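Local coordinates for Pab-dependent poly(a)-specific ribonuclease subunit PAN2 (Neurospora crassa, PDB 4CZX), which forms, through this N-terminal WD40 domain, part of the catalytic subunit of the PAN deadenylation complex, which probably shortens mRNA poly(A) tails, at residues L41-S53 with A64-F78. Numbering follows the deposited sequence.
Sequences LLWIGTQKGFAGS and AFRIHPETDGPLRQF
Trp43 sets its CB squarely over one face of the Phe78 ring, 3.6 Å from the ring centroid, while the far rim of its indole touches Phe65 CZ. At Gly45 a side chain would collide with Leu75 CB. The type I turn 46-49 follows, a worked example of how a hairpin loop anchors the connection to the next blade: Thr46 O accepts from Leu75 N in a nearly straight bond (3.1 Å, 170°) as well as from Gly49 N. Lys48 runs alongside Glu70, and its NZ forms a salt bridge with Glu70 OE1 (3.0 Å) whose hydrogen bond is weak; its stronger polar partner is Asp24, also a salt bridge. Arg66 meets Lys48 O through NH1 in a weak bond of 2.9 Å; CG anti to N (chi1 -165°) and a bend at chi3 bring its guanidinium, which also pairs with Asp24, between Phe50 CD2 on one face and Glu70 CB on the other. A leucine in place of Arg66 would probably leave Asp24 without one of its cationic partners and Lys48 O without this donor. Beyond Gly49 O, which accepts from Ile67 N (3.0 Å), Ala51 pairs with Phe65 through two backbone bonds, its CB 3.7 Å from Leu75 CD1. The antiparallel outer pair of strands of one four-stranded blade, continued by a loop that crosses to the innermost strand of the next, is characteristic of the WD40 beta-propeller.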
loop_
_atom_site.group_PDB
_atom_site.type_symbol
_atom_site.label_atom_id
_atom_site.label_comp_id
_atom_site.label_asym_id
_atom_site.label_seq_id
_atom_site.Cartn_x
_atom_site.Cartn_y
_atom_site.Cartn_z
ATOM N N LEU A 41 -33.211 7.785 -8.199
ATOM C CA LEU A 41 -32.218 7.005 -7.459
ATOM C C LEU A 41 -32.811 6.237 -6.284
ATOM O O LEU A 41 -33.692 6.727 -5.572
ATOM C CB LEU A 41 -31.099 7.915 -6.946
ATOM C CG LEU A 41 -30.284 8.641 -8.018
ATOM C CD1 LEU A 41 -29.239 9.543 -7.375
ATOM C CD2 LEU A 41 -29.643 7.632 -8.964
ATOM N N LEU A 42 -32.310 5.023 -6.097
ATOM C CA LEU A 42 -32.498 4.278 -4.852
ATOM C C LEU A 42 -31.147 4.140 -4.158
ATOM O O LEU A 42 -30.160 3.705 -4.774
ATOM C CB LEU A 42 -33.105 2.901 -5.114
ATOM C CG LEU A 42 -33.341 2.023 -3.874
ATOM C CD1 LEU A 42 -34.465 2.576 -2.999
ATOM C CD2 LEU A 42 -33.643 0.591 -4.284
ATOM N N TRP A 43 -31.096 4.514 -2.884
ATOM C CA TRP A 43 -29.866 4.435 -2.102
ATOM C C TRP A 43 -29.875 3.265 -1.122
ATOM O O TRP A 43 -30.888 3.007 -0.457
ATOM C CB TRP A 43 -29.645 5.743 -1.347
ATOM C CG TRP A 43 -29.313 6.891 -2.276
ATOM C CD1 TRP A 43 -30.197 7.677 -2.954
ATOM C CD2 TRP A 43 -28.003 7.348 -2.645
ATOM N NE1 TRP A 43 -29.519 8.610 -3.712
ATOM C CE2 TRP A 43 -28.173 8.428 -3.537
ATOM C CE3 TRP A 43 -26.702 6.955 -2.298
ATOM C CZ2 TRP A 43 -27.090 9.124 -4.093
ATOM C CZ3 TRP A 43 -25.624 7.647 -2.855
ATOM C CH2 TRP A 43 -25.827 8.720 -3.736
ATOM N N ILE A 44 -28.744 2.562 -1.041
ATOM C CA ILE A 44 -28.604 1.380 -0.172
ATOM C C ILE A 44 -27.359 1.529 0.689
ATOM O O ILE A 44 -26.291 1.874 0.178
ATOM C CB ILE A 44 -28.506 0.074 -1.002
ATOM C CG1 ILE A 44 -29.686 -0.036 -1.972
ATOM C CG2 ILE A 44 -28.354 -1.170 -0.102
ATOM C CD1 ILE A 44 -29.619 -1.236 -2.880
ATOM N N GLY A 45 -27.481 1.288 1.996
ATOM C CA GLY A 45 -26.323 1.381 2.867
ATOM C C GLY A 45 -25.803 0.020 3.317
ATOM O O GLY A 45 -26.574 -0.935 3.384
ATOM N N THR A 46 -24.500 -0.075 3.604
ATOM C CA THR A 46 -23.898 -1.312 4.141
ATOM C C THR A 46 -23.606 -1.212 5.631
ATOM O O THR A 46 -23.637 -0.131 6.218
ATOM C CB THR A 46 -22.541 -1.689 3.439
ATOM O OG1 THR A 46 -21.485 -0.867 3.954
ATOM C CG2 THR A 46 -22.620 -1.552 1.913
ATOM N N GLN A 47 -23.257 -2.351 6.228
ATOM C CA GLN A 47 -23.004 -2.434 7.656
ATOM C C GLN A 47 -21.706 -1.736 8.071
ATOM O O GLN A 47 -21.392 -1.685 9.262
ATOM C CB GLN A 47 -22.967 -3.913 8.099
ATOM C CG GLN A 47 -24.279 -4.671 7.863
ATOM C CD GLN A 47 -25.412 -4.112 8.690
ATOM O OE1 GLN A 47 -25.179 -3.549 9.760
ATOM N NE2 GLN A 47 -26.653 -4.244 8.193
ATOM N N LYS A 48 -20.941 -1.233 7.095
ATOM C CA LYS A 48 -19.696 -0.518 7.383
ATOM C C LYS A 48 -19.720 0.889 6.785
ATOM O O LYS A 48 -18.698 1.572 6.716
ATOM C CB LYS A 48 -18.480 -1.297 6.860
ATOM C CG LYS A 48 -18.186 -2.585 7.655
ATOM C CD LYS A 48 -17.316 -3.545 6.842
ATOM C CE LYS A 48 -15.880 -3.037 6.694
ATOM N NZ LYS A 48 -15.180 -3.578 5.476
ATOM N N GLY A 49 -20.883 1.324 6.339
ATOM C CA GLY A 49 -21.010 2.700 5.884
ATOM C C GLY A 49 -20.787 2.983 4.407
ATOM O O GLY A 49 -20.649 4.144 4.017
ATOM N N PHE A 50 -20.761 1.959 3.561
ATOM C CA PHE A 50 -20.782 2.263 2.123
ATOM C C PHE A 50 -22.191 2.679 1.698
ATOM O O PHE A 50 -23.185 2.088 2.140
ATOM C CB PHE A 50 -20.320 1.064 1.285
ATOM C CG PHE A 50 -19.128 1.361 0.424
ATOM C CD1 PHE A 50 -19.280 2.021 -0.793
ATOM C CD2 PHE A 50 -17.865 0.983 0.824
ATOM C CE1 PHE A 50 -18.170 2.298 -1.586
ATOM C CE2 PHE A 50 -16.750 1.255 0.037
ATOM C CZ PHE A 50 -16.901 1.909 -1.170
ATOM N N ALA A 51 -22.263 3.710 0.860
ATOM C CA ALA A 51 -23.504 4.127 0.223
ATOM C C ALA A 51 -23.428 3.782 -1.250
ATOM O O ALA A 51 -22.447 4.142 -1.925
ATOM C CB ALA A 51 -23.729 5.628 0.399
ATOM N N GLY A 52 -24.427 3.064 -1.748
ATOM C CA GLY A 52 -24.536 2.823 -3.179
ATOM C C GLY A 52 -25.837 3.394 -3.727
ATOM O O GLY A 52 -26.878 3.254 -3.095
ATOM N N SER A 53 -25.774 4.042 -4.893
ATOM C CA SER A 53 -26.971 4.565 -5.552
ATOM C C SER A 53 -27.222 3.826 -6.863
ATOM O O SER A 53 -26.276 3.430 -7.562
ATOM C CB SER A 53 -26.847 6.069 -5.810
ATOM O OG SER A 53 -25.885 6.350 -6.813
ATOM N N ALA A 64 -21.123 5.244 -5.842
ATOM C CA ALA A 64 -20.929 4.502 -4.603
ATOM C C ALA A 64 -19.695 5.022 -3.895
ATOM O O ALA A 64 -18.658 5.257 -4.530
ATOM C CB ALA A 64 -20.819 3.001 -4.877
ATOM N N PHE A 65 -19.814 5.221 -2.585
ATOM C CA PHE A 65 -18.713 5.762 -1.792
ATOM C C PHE A 65 -18.968 5.547 -0.311
ATOM O O PHE A 65 -20.112 5.469 0.125
ATOM C CB PHE A 65 -18.502 7.259 -2.092
ATOM C CG PHE A 65 -19.783 8.055 -2.169
ATOM C CD1 PHE A 65 -20.319 8.655 -1.037
ATOM C CD2 PHE A 65 -20.443 8.207 -3.374
ATOM C CE1 PHE A 65 -21.519 9.400 -1.112
ATOM C CE2 PHE A 65 -21.650 8.927 -3.452
ATOM C CZ PHE A 65 -22.178 9.530 -2.324
ATOM N N ARG A 66 -17.892 5.442 0.458
ATOM C CA ARG A 66 -18.017 5.239 1.890
ATOM C C ARG A 66 -18.227 6.582 2.570
ATOM O O ARG A 66 -17.551 7.554 2.255
ATOM C CB ARG A 66 -16.783 4.527 2.454
ATOM C CG ARG A 66 -17.047 3.978 3.857
ATOM C CD ARG A 66 -15.784 3.287 4.459
ATOM N NE ARG A 66 -15.341 2.116 3.703
ATOM C CZ ARG A 66 -15.966 0.942 3.707
ATOM N NH1 ARG A 66 -17.078 0.792 4.408
ATOM N NH2 ARG A 66 -15.488 -0.083 3.003
ATOM N N ILE A 67 -19.173 6.653 3.500
ATOM C CA ILE A 67 -19.546 7.951 4.061
ATOM C C ILE A 67 -19.020 8.186 5.494
ATOM O O ILE A 67 -19.207 9.267 6.054
ATOM C CB ILE A 67 -21.105 8.154 3.994
ATOM C CG1 ILE A 67 -21.888 7.030 4.689
ATOM C CG2 ILE A 67 -21.539 8.212 2.533
ATOM C CD1 ILE A 67 -21.998 7.153 6.205
ATOM N N HIS A 68 -18.359 7.191 6.084
ATOM C CA HIS A 68 -17.673 7.397 7.365
ATOM C C HIS A 68 -16.599 6.311 7.528
ATOM O O HIS A 68 -16.588 5.364 6.747
ATOM C CB HIS A 68 -18.669 7.416 8.548
ATOM C CG HIS A 68 -19.419 6.135 8.765
ATOM N ND1 HIS A 68 -20.561 6.078 9.539
ATOM C CD2 HIS A 68 -19.187 4.869 8.343
ATOM C CE1 HIS A 68 -21.012 4.838 9.563
ATOM N NE2 HIS A 68 -20.190 4.081 8.858
ATOM N N PRO A 69 -15.690 6.452 8.512
ATOM C CA PRO A 69 -14.700 5.379 8.725
ATOM C C PRO A 69 -15.390 4.037 8.937
ATOM O O PRO A 69 -16.409 3.994 9.632
ATOM C CB PRO A 69 -13.959 5.821 9.986
ATOM C CG PRO A 69 -14.145 7.299 10.039
ATOM C CD PRO A 69 -15.493 7.574 9.449
ATOM N N GLU A 70 -14.870 2.960 8.350
ATOM C CA GLU A 70 -15.611 1.693 8.372
ATOM C C GLU A 70 -15.795 1.129 9.783
ATOM O O GLU A 70 -16.720 0.359 10.021
ATOM C CB GLU A 70 -14.938 0.649 7.478
ATOM C CG GLU A 70 -13.585 0.180 7.940
ATOM C CD GLU A 70 -12.788 -0.407 6.792
ATOM O OE1 GLU A 70 -13.107 -1.532 6.350
ATOM O OE2 GLU A 70 -11.861 0.274 6.309
ATOM N N THR A 71 -14.938 1.534 10.717
ATOM C CA THR A 71 -15.101 1.162 12.123
ATOM C C THR A 71 -16.310 1.820 12.804
ATOM O O THR A 71 -16.715 1.417 13.898
ATOM C CB THR A 71 -13.824 1.502 12.913
ATOM O OG1 THR A 71 -13.419 2.845 12.614
ATOM C CG2 THR A 71 -12.718 0.556 12.506
ATOM N N ASP A 72 -16.897 2.819 12.154
ATOM C CA ASP A 72 -18.099 3.471 12.671
ATOM C C ASP A 72 -19.333 2.594 12.554
ATOM O O ASP A 72 -20.333 2.844 13.212
ATOM C CB ASP A 72 -18.367 4.792 11.942
ATOM C CG ASP A 72 -17.516 5.937 12.460
ATOM O OD1 ASP A 72 -16.605 5.704 13.289
ATOM O OD2 ASP A 72 -17.754 7.085 12.029
ATOM N N GLY A 73 -19.278 1.579 11.701
ATOM C CA GLY A 73 -20.394 0.654 11.593
ATOM C C GLY A 73 -21.406 0.994 10.506
ATOM O O GLY A 73 -21.052 1.533 9.457
ATOM N N PRO A 74 -22.686 0.665 10.749
ATOM C CA PRO A 74 -23.693 0.723 9.686
ATOM C C PRO A 74 -24.058 2.133 9.244
ATOM O O PRO A 74 -24.000 3.074 10.028
ATOM C CB PRO A 74 -24.925 0.044 10.316
ATOM C CG PRO A 74 -24.679 0.070 11.781
ATOM C CD PRO A 74 -23.186 -0.029 11.950
ATOM N N LEU A 75 -24.432 2.249 7.980
ATOM C CA LEU A 75 -25.056 3.465 7.486
ATOM C C LEU A 75 -26.476 3.413 8.041
ATOM O O LEU A 75 -27.213 2.483 7.737
ATOM C CB LEU A 75 -25.033 3.520 5.954
ATOM C CG LEU A 75 -25.015 4.914 5.310
ATOM C CD1 LEU A 75 -24.865 4.814 3.787
ATOM C CD2 LEU A 75 -26.278 5.684 5.673
ATOM N N ARG A 76 -26.837 4.375 8.883
ATOM C CA ARG A 76 -28.085 4.263 9.645
ATOM C C ARG A 76 -29.309 4.790 8.914
ATOM O O ARG A 76 -30.411 4.236 9.063
ATOM C CB ARG A 76 -27.943 4.990 10.983
ATOM C CG ARG A 76 -26.748 4.526 11.811
ATOM C CD ARG A 76 -27.220 3.833 13.028
ATOM N NE ARG A 76 -26.151 3.251 13.820
ATOM C CZ ARG A 76 -26.204 2.009 14.294
ATOM N NH1 ARG A 76 -27.259 1.254 14.024
ATOM N NH2 ARG A 76 -25.196 1.523 15.009
ATOM N N GLN A 77 -29.130 5.866 8.154
ATOM C CA GLN A 77 -30.263 6.543 7.498
ATOM C C GLN A 77 -29.776 7.522 6.422
ATOM O O GLN A 77 -28.662 8.060 6.521
ATOM C CB GLN A 77 -31.114 7.296 8.530
ATOM C CG GLN A 77 -32.486 7.809 8.020
ATOM C CD GLN A 77 -33.122 8.821 8.970
ATOM O OE1 GLN A 77 -32.855 8.808 10.171
ATOM N NE2 GLN A 77 -33.917 9.739 8.426
ATOM N N PHE A 78 -30.617 7.717 5.406
ATOM C CA PHE A 78 -30.444 8.751 4.380
ATOM C C PHE A 78 -31.468 9.872 4.572
ATOM O O PHE A 78 -32.581 9.633 5.067
ATOM C CB PHE A 78 -30.646 8.186 2.973
ATOM C CG PHE A 78 -29.737 7.050 2.608
ATOM C CD1 PHE A 78 -28.443 7.288 2.161
ATOM C CD2 PHE A 78 -30.208 5.743 2.631
ATOM C CE1 PHE A 78 -27.611 6.225 1.792
ATOM C CE2 PHE A 78 -29.385 4.679 2.266
ATOM C CZ PHE A 78 -28.082 4.923 1.844
#